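Abietadiene synthase, chloroplastic (Abies grandis, PDB 3S9V) is a chloroplast member of the terpene synthase family, folding as one long, mainly helical chain with a terpene synthase N-terminal domain and a metal-binding domain. Local coordinates at residues A[50-55]-A[453-458]; A[96-101]-A[444-449]; A[271-276]-A[297-302]; A[101-106]-A[449-454]. All blocks are in the same frame, centred on the assembly; numbering follows the deposited sequence.

Contact 1 of 4, residues A[50-55]-A[453-458]; sequences GETNPS and YMMPYI
The segments 50-55 and 453-458 are both non-repetitive, and their touching parts run 150° apart, so they cross in nearly antiparallel fashion and their CA atoms come nearest at T52 and M455. The firmest polar link joins M454 N to N53 OD1 at 2.8 Å, with an N-H...O angle of 154°. This donor reaches the amide oxygen from above the carbonyl plane. N53 holds its CG in the crowded position between backbone N and carbonyl carbon, which brings OD1 onto M454 N while ND2 bonds to E95, so both ends of the amide are used. T52 OG1, anti to its backbone N, lies 3.0 Å from M454 O, a position from which its hydroxyl may donate to that carbonyl, though it could turn to another acceptor. The same M454 O takes a C-H...O contact from T52 CA at 3.3 Å. At the other end, E51 lies alongside Y457, its CB 4.1 Å from the ring centroid and over the face, with CG 3.2 Å from CE2 of Y457. The bend at chi2 carries the E51 carboxylate on to a salt bridge with K257, and E51 N is taken by E272. The contact thus joins the loop between helices 29-46 and 56-62 to the link from strand 452-453 to helix 461-491, where M455 and I458 pack on helix 269-282.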
# COMPACT_ATOMS: atom_id res chain seq x y z
N GLY A 50 19.30 -8.99 5.82
CA GLY A 50 18.56 -9.45 4.66
C GLY A 50 18.73 -10.90 4.27
O GLY A 50 19.84 -11.44 4.30
N GLU A 51 17.62 -11.52 3.90
CA GLU A 51 17.64 -12.91 3.46
C GLU A 51 17.43 -12.96 1.96
O GLU A 51 16.48 -12.39 1.43
CB GLU A 51 16.54 -13.71 4.16
CG GLU A 51 16.85 -14.01 5.61
CD GLU A 51 18.17 -14.74 5.77
OE1 GLU A 51 18.39 -15.74 5.04
OE2 GLU A 51 18.99 -14.31 6.61
N THR A 52 18.34 -13.63 1.27
CA THR A 52 18.24 -13.75 -0.18
C THR A 52 19.04 -14.96 -0.65
O THR A 52 19.73 -15.61 0.14
CB THR A 52 18.76 -12.46 -0.88
OG1 THR A 52 18.59 -12.58 -2.29
CG2 THR A 52 20.23 -12.25 -0.58
N ASN A 53 18.95 -15.24 -1.94
CA ASN A 53 19.64 -16.38 -2.52
C ASN A 53 21.04 -16.02 -3.01
O ASN A 53 21.40 -14.85 -3.15
CB ASN A 53 18.81 -16.91 -3.69
CG ASN A 53 18.68 -15.89 -4.81
OD1 ASN A 53 18.47 -14.70 -4.58
ND2 ASN A 53 18.80 -16.36 -6.05
N PRO A 54 21.87 -17.04 -3.27
CA PRO A 54 23.22 -16.80 -3.75
C PRO A 54 23.20 -16.33 -5.20
O PRO A 54 22.28 -16.65 -5.95
CB PRO A 54 23.89 -18.17 -3.61
CG PRO A 54 22.77 -19.11 -3.80
CD PRO A 54 21.64 -18.48 -3.03
N SER A 55 24.18 -15.52 -5.56
CA SER A 55 24.30 -15.03 -6.93
C SER A 55 25.52 -15.73 -7.53
O SER A 55 26.66 -15.38 -7.23
CB SER A 55 24.52 -13.52 -6.96
OG SER A 55 24.77 -13.08 -8.29
N TYR A 453 17.05 -12.76 -8.28
CA TYR A 453 17.20 -13.05 -6.87
C TYR A 453 15.85 -13.26 -6.19
O TYR A 453 14.81 -12.93 -6.76
CB TYR A 453 18.03 -11.95 -6.17
CG TYR A 453 17.39 -10.58 -6.13
CD1 TYR A 453 16.81 -10.11 -4.96
CD2 TYR A 453 17.40 -9.74 -7.24
CE1 TYR A 453 16.26 -8.84 -4.88
CE2 TYR A 453 16.84 -8.45 -7.17
CZ TYR A 453 16.28 -8.01 -5.99
OH TYR A 453 15.74 -6.74 -5.87
N MET A 454 15.87 -13.82 -4.99
CA MET A 454 14.64 -14.10 -4.26
C MET A 454 14.66 -13.51 -2.86
O MET A 454 15.70 -13.50 -2.20
CB MET A 454 14.45 -15.62 -4.17
CG MET A 454 14.77 -16.34 -5.48
SD MET A 454 14.65 -18.13 -5.34
CE MET A 454 15.51 -18.43 -3.81
N MET A 455 13.51 -13.02 -2.41
CA MET A 455 13.43 -12.45 -1.08
C MET A 455 12.40 -13.24 -0.26
O MET A 455 11.23 -12.89 -0.22
CB MET A 455 13.04 -10.97 -1.16
CG MET A 455 13.92 -10.06 -0.30
SD MET A 455 15.59 -9.82 -0.93
CE MET A 455 15.20 -9.08 -2.30
N PRO A 456 12.85 -14.32 0.40
CA PRO A 456 12.06 -15.23 1.24
C PRO A 456 11.14 -14.56 2.26
O PRO A 456 10.12 -15.13 2.65
CB PRO A 456 13.14 -16.08 1.92
CG PRO A 456 14.20 -16.15 0.89
CD PRO A 456 14.27 -14.73 0.39
N TYR A 457 11.50 -13.35 2.70
CA TYR A 457 10.67 -12.67 3.69
C TYR A 457 9.70 -11.65 3.11
O TYR A 457 9.00 -10.95 3.85
CB TYR A 457 11.55 -12.04 4.78
CG TYR A 457 12.35 -13.07 5.56
CD1 TYR A 457 12.11 -14.44 5.39
CD2 TYR A 457 13.34 -12.69 6.45
CE1 TYR A 457 12.83 -15.40 6.11
CE2 TYR A 457 14.08 -13.64 7.17
CZ TYR A 457 13.82 -14.99 6.99
OH TYR A 457 14.53 -15.94 7.69
N ILE A 458 9.63 -11.56 1.79
CA ILE A 458 8.69 -10.66 1.13
C ILE A 458 7.74 -11.51 0.28
O ILE A 458 6.53 -11.29 0.28
CB ILE A 458 9.39 -9.64 0.22
CG1 ILE A 458 10.42 -8.83 1.02
CG2 ILE A 458 8.35 -8.71 -0.38
CD1 ILE A 458 11.23 -7.87 0.19

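Contact 2 of 4, residues A[96-101]-A[444-449]; sequences GFYFLA and DDVWLG
Strand 447-448 is one arm of a two-stranded antiparallel hairpin with strand 452-453, and segment 96-101, the loop that leads into helix 101-117, runs beside it. The touching parts run 36° apart, and the closest CA atoms, Y98 to V446, are 7.5 Å from each other, too far for strand pairing; the contact is therefore made by side chains. V446 is its hub, and its two methyls do different work. CG2 stands over the centre of the Y98 ring, 3.8 Å from the centroid and 12° off the normal, a clear CH-pi contact over one face. CG1 occupies the corner between the two aromatic residues, 3.8 Å from Y98 CB and 3.9 Å from F97 CD2. Both aromatic side chains hold CG anti to the backbone N, yet they present different surfaces: Y98 offers a face, F97 an edge. That edge also meets the backbone ahead of the strand, since D444 O lies in the plane of the F97 ring, 3.6 Å from CE2, and F97 CZ is 3.7 Å from D444 CB. Further along, L100 and L448 cross at about a right angle and touch tip to tip, CD2 of L100 to CD1 of L448 at 3.8 Å. L100, at the N-cap position of helix 101-117, also packs on V452, and V446 reaches V452 too, so both arms of the hairpin are engaged. The contact is thus a loop docked through apolar side chains on a small beta-hairpin, the one sheet in a mainly helical terpene synthase fold.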
# COMPACT_ATOMS: atom_id res chain seq x y z
N GLY A 96 18.03 -21.89 -10.01
CA GLY A 96 17.27 -23.00 -10.54
C GLY A 96 15.77 -22.79 -10.39
O GLY A 96 14.99 -23.11 -11.29
N PHE A 97 15.37 -22.23 -9.25
CA PHE A 97 13.96 -21.98 -8.97
C PHE A 97 13.21 -21.28 -10.10
O PHE A 97 12.04 -21.57 -10.35
CB PHE A 97 13.82 -21.12 -7.71
CG PHE A 97 12.39 -20.81 -7.35
CD1 PHE A 97 11.61 -21.74 -6.69
CD2 PHE A 97 11.82 -19.59 -7.71
CE1 PHE A 97 10.28 -21.47 -6.39
CE2 PHE A 97 10.49 -19.31 -7.41
CZ PHE A 97 9.72 -20.26 -6.75
N TYR A 98 13.88 -20.36 -10.79
CA TYR A 98 13.25 -19.62 -11.87
C TYR A 98 14.19 -19.41 -13.05
O TYR A 98 15.23 -18.76 -12.94
CB TYR A 98 12.78 -18.26 -11.36
CG TYR A 98 12.02 -17.46 -12.38
CD1 TYR A 98 10.63 -17.55 -12.47
CD2 TYR A 98 12.69 -16.62 -13.27
CE1 TYR A 98 9.92 -16.81 -13.42
CE2 TYR A 98 11.99 -15.88 -14.23
CZ TYR A 98 10.61 -15.98 -14.29
OH TYR A 98 9.91 -15.24 -15.22
N PHE A 99 13.80 -19.95 -14.20
CA PHE A 99 14.62 -19.85 -15.39
C PHE A 99 14.50 -18.54 -16.16
O PHE A 99 13.42 -18.16 -16.61
CB PHE A 99 14.31 -20.99 -16.35
CG PHE A 99 15.18 -21.00 -17.57
CD1 PHE A 99 16.36 -21.73 -17.60
CD2 PHE A 99 14.83 -20.24 -18.69
CE1 PHE A 99 17.19 -21.71 -18.72
CE2 PHE A 99 15.65 -20.21 -19.82
CZ PHE A 99 16.83 -20.94 -19.83
N LEU A 100 15.63 -17.86 -16.32
CA LEU A 100 15.70 -16.64 -17.11
C LEU A 100 16.94 -16.83 -17.96
O LEU A 100 18.04 -17.00 -17.44
CB LEU A 100 15.85 -15.40 -16.21
CG LEU A 100 15.82 -14.08 -17.00
CD1 LEU A 100 14.43 -13.85 -17.62
CD2 LEU A 100 16.19 -12.93 -16.09
N ALA A 101 16.77 -16.84 -19.27
CA ALA A 101 17.89 -17.05 -20.17
C ALA A 101 19.07 -16.14 -19.85
O ALA A 101 20.19 -16.62 -19.63
CB ALA A 101 17.44 -16.87 -21.63
N ASP A 444 5.43 -16.65 -4.87
CA ASP A 444 6.68 -17.16 -5.39
C ASP A 444 7.27 -16.26 -6.48
O ASP A 444 7.92 -16.74 -7.40
CB ASP A 444 6.49 -18.59 -5.90
CG ASP A 444 5.26 -18.73 -6.77
OD1 ASP A 444 4.79 -19.88 -6.95
OD2 ASP A 444 4.77 -17.70 -7.27
N ASP A 445 7.04 -14.96 -6.37
CA ASP A 445 7.60 -14.03 -7.33
C ASP A 445 9.10 -13.94 -7.08
O ASP A 445 9.56 -14.12 -5.95
CB ASP A 445 7.00 -12.62 -7.17
CG ASP A 445 5.57 -12.52 -7.68
OD1 ASP A 445 5.24 -13.15 -8.71
OD2 ASP A 445 4.78 -11.77 -7.07
N VAL A 446 9.86 -13.68 -8.13
CA VAL A 446 11.30 -13.52 -8.01
C VAL A 446 11.56 -12.05 -8.31
O VAL A 446 10.63 -11.31 -8.63
CB VAL A 446 12.07 -14.39 -9.02
CG1 VAL A 446 12.10 -15.83 -8.54
CG2 VAL A 446 11.44 -14.28 -10.40
N TRP A 447 12.81 -11.62 -8.19
CA TRP A 447 13.14 -10.22 -8.43
C TRP A 447 14.29 -10.15 -9.41
O TRP A 447 15.09 -11.08 -9.51
CB TRP A 447 13.51 -9.54 -7.10
CG TRP A 447 12.45 -9.69 -6.04
CD1 TRP A 447 12.09 -10.85 -5.39
CD2 TRP A 447 11.56 -8.67 -5.56
NE1 TRP A 447 11.03 -10.61 -4.55
CE2 TRP A 447 10.69 -9.28 -4.63
CE3 TRP A 447 11.42 -7.30 -5.82
CZ2 TRP A 447 9.68 -8.57 -3.96
CZ3 TRP A 447 10.42 -6.59 -5.16
CH2 TRP A 447 9.56 -7.23 -4.24
N LEU A 448 14.37 -9.04 -10.13
CA LEU A 448 15.42 -8.86 -11.12
C LEU A 448 16.43 -7.76 -10.77
O LEU A 448 16.08 -6.60 -10.64
CB LEU A 448 14.81 -8.56 -12.49
CG LEU A 448 15.78 -8.61 -13.68
CD1 LEU A 448 16.49 -9.95 -13.70
CD2 LEU A 448 15.02 -8.39 -14.98
N GLY A 449 17.68 -8.16 -10.59
CA GLY A 449 18.74 -7.22 -10.29
C GLY A 449 19.84 -7.50 -11.30
O GLY A 449 19.55 -7.70 -12.47

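Contact 3 of 4, residues A[271-276]-A[297-302]; sequences FERLWA and LDYVYS
R273, Y299 and V300 lose the most surface to this contact, and the first two form its centre. The guanidinium of R273 lies flat on the Y299 ring, the centres 3.7 Å apart and the planes at 18°. CZ of R273 stands 3.6 Å from the ring centroid, 15° off the normal and offset toward the rim, so the pair is a cation-pi stack over the face. The R273 chain leaves its helix with CG anti to the carbonyl carbon and runs extended from CG to NE, crossing Y299 at about a right angle; NE comes within 3.3 Å of Y299 CD2. Polar ends are held from outside the two segments: R273 NH1 bonds to D269 O and G48 O, and the Y299 hydroxyl to the D269 carboxylate. One residue, D269, thus meets R273 through its backbone carbonyl and Y299 through its carboxylate, and probably helps fix the rotation of the stack. V300 packs with both methyls. CG2 lies 3.8 Å from R273 CB, beside the base of the arginine chain, and CG1 lies 4.0 Å from CD2 of L274. The same L274 methyl approaches CD2 of L297 more loosely, at 4.4 Å. Within segment 297-302, S302 OG donates to Y299 O at 2.7 Å, along a lone pair in the carbonyl plane. The short helix axes approach to 9.7 Å with N-to-C directions 134° apart. Two helices consecutive in the chain, 269-282 and 290-301, packing obliquely with reversed directions are consistent with the helical hairpins of the terpene synthase N-terminal domain.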
# COMPACT_ATOMS: atom_id res chain seq x y z
N PHE A 271 14.98 -2.48 2.69
CA PHE A 271 14.11 -3.03 1.68
C PHE A 271 13.31 -4.21 2.28
O PHE A 271 12.09 -4.27 2.16
CB PHE A 271 14.96 -3.47 0.48
CG PHE A 271 14.23 -4.33 -0.52
CD1 PHE A 271 12.95 -4.00 -0.95
CD2 PHE A 271 14.84 -5.47 -1.04
CE1 PHE A 271 12.29 -4.79 -1.89
CE2 PHE A 271 14.18 -6.26 -1.97
CZ PHE A 271 12.91 -5.92 -2.40
N GLU A 272 13.99 -5.11 2.97
CA GLU A 272 13.32 -6.27 3.54
C GLU A 272 12.28 -5.93 4.61
O GLU A 272 11.17 -6.47 4.59
CB GLU A 272 14.36 -7.23 4.13
CG GLU A 272 13.74 -8.47 4.74
CD GLU A 272 14.76 -9.55 5.03
OE1 GLU A 272 15.50 -9.44 6.03
OE2 GLU A 272 14.81 -10.51 4.25
N ARG A 273 12.63 -5.04 5.53
CA ARG A 273 11.69 -4.66 6.59
C ARG A 273 10.46 -3.92 6.09
O ARG A 273 9.34 -4.23 6.50
CB ARG A 273 12.41 -3.83 7.65
CG ARG A 273 13.32 -4.65 8.57
CD ARG A 273 14.06 -3.75 9.55
NE ARG A 273 14.85 -4.50 10.52
CZ ARG A 273 15.96 -5.17 10.24
NH1 ARG A 273 16.44 -5.18 9.00
NH2 ARG A 273 16.59 -5.83 11.20
N LEU A 274 10.66 -2.95 5.20
CA LEU A 274 9.55 -2.16 4.67
C LEU A 274 8.58 -2.98 3.82
O LEU A 274 7.35 -2.80 3.91
CB LEU A 274 10.07 -0.98 3.85
CG LEU A 274 10.73 0.16 4.65
CD1 LEU A 274 11.41 1.10 3.69
CD2 LEU A 274 9.69 0.91 5.50
N TRP A 275 9.12 -3.88 3.01
CA TRP A 275 8.30 -4.71 2.15
C TRP A 275 7.55 -5.80 2.93
O TRP A 275 6.42 -6.16 2.61
CB TRP A 275 9.16 -5.32 1.04
CG TRP A 275 9.09 -4.57 -0.25
CD1 TRP A 275 8.53 -5.00 -1.41
CD2 TRP A 275 9.55 -3.23 -0.51
NE1 TRP A 275 8.60 -4.02 -2.37
CE2 TRP A 275 9.22 -2.93 -1.85
CE3 TRP A 275 10.21 -2.27 0.26
CZ2 TRP A 275 9.52 -1.69 -2.43
CZ3 TRP A 275 10.51 -1.03 -0.32
CH2 TRP A 275 10.16 -0.76 -1.66
N ALA A 276 8.18 -6.33 3.97
CA ALA A 276 7.54 -7.35 4.79
C ALA A 276 6.34 -6.75 5.49
O ALA A 276 5.25 -7.35 5.53
CB ALA A 276 8.53 -7.91 5.81
N LEU A 297 9.96 -1.20 12.16
CA LEU A 297 9.87 0.20 11.78
C LEU A 297 10.79 1.11 12.60
O LEU A 297 11.28 2.11 12.09
CB LEU A 297 8.41 0.69 11.87
CG LEU A 297 7.44 0.04 10.87
CD1 LEU A 297 6.06 0.61 11.08
CD2 LEU A 297 7.90 0.30 9.43
N ASP A 298 11.01 0.76 13.87
CA ASP A 298 11.91 1.55 14.72
C ASP A 298 13.31 1.48 14.08
O ASP A 298 14.03 2.48 14.02
CB ASP A 298 12.01 0.97 16.14
CG ASP A 298 10.81 1.33 17.01
OD1 ASP A 298 10.13 2.34 16.73
OD2 ASP A 298 10.57 0.60 18.01
N TYR A 299 13.66 0.29 13.60
CA TYR A 299 14.94 0.07 12.96
C TYR A 299 15.07 0.93 11.72
O TYR A 299 16.05 1.66 11.56
CB TYR A 299 15.08 -1.41 12.58
CG TYR A 299 16.38 -1.74 11.87
CD1 TYR A 299 17.50 -2.15 12.59
CD2 TYR A 299 16.48 -1.64 10.48
CE1 TYR A 299 18.70 -2.45 11.94
CE2 TYR A 299 17.67 -1.94 9.82
CZ TYR A 299 18.78 -2.35 10.55
OH TYR A 299 19.94 -2.66 9.89
N VAL A 300 14.07 0.86 10.84
CA VAL A 300 14.10 1.65 9.62
C VAL A 300 14.18 3.14 9.90
O VAL A 300 14.93 3.87 9.25
CB VAL A 300 12.88 1.38 8.73
CG1 VAL A 300 12.90 2.30 7.50
CG2 VAL A 300 12.87 -0.09 8.30
N TYR A 301 13.40 3.60 10.88
CA TYR A 301 13.40 5.02 11.22
C TYR A 301 14.75 5.48 11.77
O TYR A 301 15.17 6.60 11.50
CB TYR A 301 12.29 5.32 12.24
CG TYR A 301 12.19 6.80 12.61
CD1 TYR A 301 11.81 7.75 11.66
CD2 TYR A 301 12.52 7.25 13.90
CE1 TYR A 301 11.76 9.11 11.98
CE2 TYR A 301 12.47 8.61 14.22
CZ TYR A 301 12.09 9.53 13.26
OH TYR A 301 12.05 10.87 13.57
N SER A 302 15.43 4.62 12.54
CA SER A 302 16.73 4.97 13.10
C SER A 302 17.74 5.13 11.97
O SER A 302 18.87 5.56 12.20
CB SER A 302 17.24 3.90 14.07
OG SER A 302 17.67 2.74 13.37

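Contact 4 of 4, residues A[101-106]-A[449-454]; sequences AYDRIL and GKTVYM
D103 OD1 is the best-held polar atom here, with two donors on it. V452 N gives it a hydrogen bond of 3.0 Å that is almost perfectly straight, 177° at the hydrogen, although the donor meets the oxygen from above the carboxylate plane. Water 1 donates the second, at 2.7 Å, and sends its other hydrogen to V452 O at 2.9 Å. One aspartate therefore secures both backbone polar atoms of V452, the N-H directly and the carbonyl through water. D103 can reach them because its CG is anti to the backbone N, which throws the carboxylate away from the helix toward the strand. The residue lies in the first turn of helix 101-117, where two bound donors and the helix N terminus would all be expected to favour the ionised form. Carbon contacts back up the polar ones. T451 CB sits 3.4 Å from D103 OD1, and CG2 of V452 lies 3.9 Å from D103 CB as the two side chains cross at about a right angle. One helical turn on, L106 reaches across with CD2, 3.4 Å from K450 O and 4.2 Å from CG2 of T451. The turn itself is closed by a bond from G449 N to T451 O of 2.8 Å. K450 has its amine directed elsewhere, to the carboxylate of E207 and the carbonyl of Y204. What results is the turn and second strand of a small antiparallel beta-hairpin docked on the first turns of a helix, the carboxylate supplying an acceptor to the strand backbone.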
# COMPACT_ATOMS: atom_id res chain seq x y z
N ALA A 101 16.77 -16.84 -19.27
CA ALA A 101 17.89 -17.05 -20.17
C ALA A 101 19.07 -16.14 -19.85
O ALA A 101 20.19 -16.62 -19.63
CB ALA A 101 17.44 -16.87 -21.63
N TYR A 102 18.84 -14.83 -19.83
CA TYR A 102 19.92 -13.88 -19.55
C TYR A 102 20.69 -14.24 -18.28
O TYR A 102 21.92 -14.27 -18.28
CB TYR A 102 19.36 -12.46 -19.40
CG TYR A 102 18.83 -11.88 -20.69
CD1 TYR A 102 17.52 -11.41 -20.76
CD2 TYR A 102 19.63 -11.78 -21.82
CE1 TYR A 102 17.02 -10.86 -21.94
CE2 TYR A 102 19.14 -11.23 -23.00
CZ TYR A 102 17.83 -10.77 -23.05
OH TYR A 102 17.32 -10.23 -24.21
N ASP A 103 19.96 -14.51 -17.21
CA ASP A 103 20.53 -14.89 -15.92
C ASP A 103 21.48 -16.09 -16.08
O ASP A 103 22.64 -16.03 -15.66
CB ASP A 103 19.38 -15.24 -14.96
CG ASP A 103 19.84 -15.67 -13.56
OD1 ASP A 103 20.42 -14.84 -12.82
OD2 ASP A 103 19.61 -16.84 -13.20
N ARG A 104 21.01 -17.17 -16.70
CA ARG A 104 21.82 -18.36 -16.88
C ARG A 104 23.09 -18.17 -17.71
O ARG A 104 24.16 -18.62 -17.31
CB ARG A 104 20.98 -19.50 -17.48
CG ARG A 104 19.81 -19.94 -16.60
CD ARG A 104 20.27 -20.33 -15.19
NE ARG A 104 19.14 -20.70 -14.35
CZ ARG A 104 18.42 -21.81 -14.52
NH1 ARG A 104 18.72 -22.66 -15.50
NH2 ARG A 104 17.40 -22.06 -13.72
N ILE A 105 22.99 -17.51 -18.86
CA ILE A 105 24.18 -17.30 -19.68
C ILE A 105 25.16 -16.34 -19.02
O ILE A 105 26.37 -16.44 -19.23
CB ILE A 105 23.86 -16.77 -21.10
CG1 ILE A 105 23.09 -15.46 -21.01
CG2 ILE A 105 23.07 -17.81 -21.86
CD1 ILE A 105 22.86 -14.81 -22.36
N LEU A 106 24.64 -15.40 -18.23
CA LEU A 106 25.49 -14.44 -17.52
C LEU A 106 26.30 -15.17 -16.47
O LEU A 106 27.52 -15.06 -16.40
CB LEU A 106 24.63 -13.36 -16.84
CG LEU A 106 25.40 -12.36 -15.97
CD1 LEU A 106 26.12 -11.39 -16.89
CD2 LEU A 106 24.44 -11.60 -15.06
N GLY A 449 17.68 -8.16 -10.59
CA GLY A 449 18.74 -7.22 -10.29
C GLY A 449 19.84 -7.50 -11.30
O GLY A 449 19.55 -7.70 -12.47
N LYS A 450 21.09 -7.52 -10.86
CA LYS A 450 22.20 -7.83 -11.74
C LYS A 450 21.91 -9.26 -12.20
O LYS A 450 22.29 -9.68 -13.29
CB LYS A 450 23.51 -7.78 -10.95
CG LYS A 450 24.76 -8.15 -11.75
CD LYS A 450 25.14 -7.08 -12.76
CE LYS A 450 25.52 -5.78 -12.09
NZ LYS A 450 26.67 -5.95 -11.15
N THR A 451 21.22 -10.00 -11.33
CA THR A 451 20.84 -11.39 -11.58
C THR A 451 19.43 -11.59 -11.02
O THR A 451 18.85 -10.68 -10.44
CB THR A 451 21.75 -12.38 -10.82
OG1 THR A 451 21.51 -12.25 -9.42
CG2 THR A 451 23.23 -12.09 -11.11
N VAL A 452 18.88 -12.79 -11.20
CA VAL A 452 17.56 -13.07 -10.65
C VAL A 452 17.78 -13.41 -9.17
O VAL A 452 18.62 -14.25 -8.84
CB VAL A 452 16.88 -14.28 -11.33
CG1 VAL A 452 15.65 -14.68 -10.53
CG2 VAL A 452 16.47 -13.91 -12.75
N TYR A 453 17.05 -12.76 -8.28
CA TYR A 453 17.20 -13.05 -6.87
C TYR A 453 15.85 -13.26 -6.19
O TYR A 453 14.81 -12.93 -6.76
CB TYR A 453 18.03 -11.95 -6.17
CG TYR A 453 17.39 -10.58 -6.13
CD1 TYR A 453 16.81 -10.11 -4.96
CD2 TYR A 453 17.40 -9.74 -7.24
CE1 TYR A 453 16.26 -8.84 -4.88
CE2 TYR A 453 16.84 -8.45 -7.17
CZ TYR A 453 16.28 -8.01 -5.99
OH TYR A 453 15.74 -6.74 -5.87
N MET A 454 15.87 -13.82 -4.99
CA MET A 454 14.64 -14.10 -4.26
C MET A 454 14.66 -13.51 -2.86
O MET A 454 15.70 -13.50 -2.20
CB MET A 454 14.45 -15.62 -4.17
CG MET A 454 14.77 -16.34 -5.48
SD MET A 454 14.65 -18.13 -5.34
CE MET A 454 15.51 -18.43 -3.81
O HOH W 1 20.63 -15.76 -10.33

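How the contacts relate
From the N terminus the chain first meets segment 50-55, then 96-101 and, directly after it, 101-106; all three wait for partners more than 340 residues later. Contact 3 closes first, between helices 269-282 and 290-301 with only 20 residues between its segments, and is nested inside the other three. The return comes in one run, 444-458: contact 2 closes, then contact 4, then contact 1. Contacts 2 and 4 cross, sharing A101 and G449 and using successive arms of one hairpin, whereas contact 2 is nested in contact 1. Contacts 1 and 4 overlap at Y453 and M454. W447 and M455 reach F271, bringing hairpin and following loop onto helix 269-282.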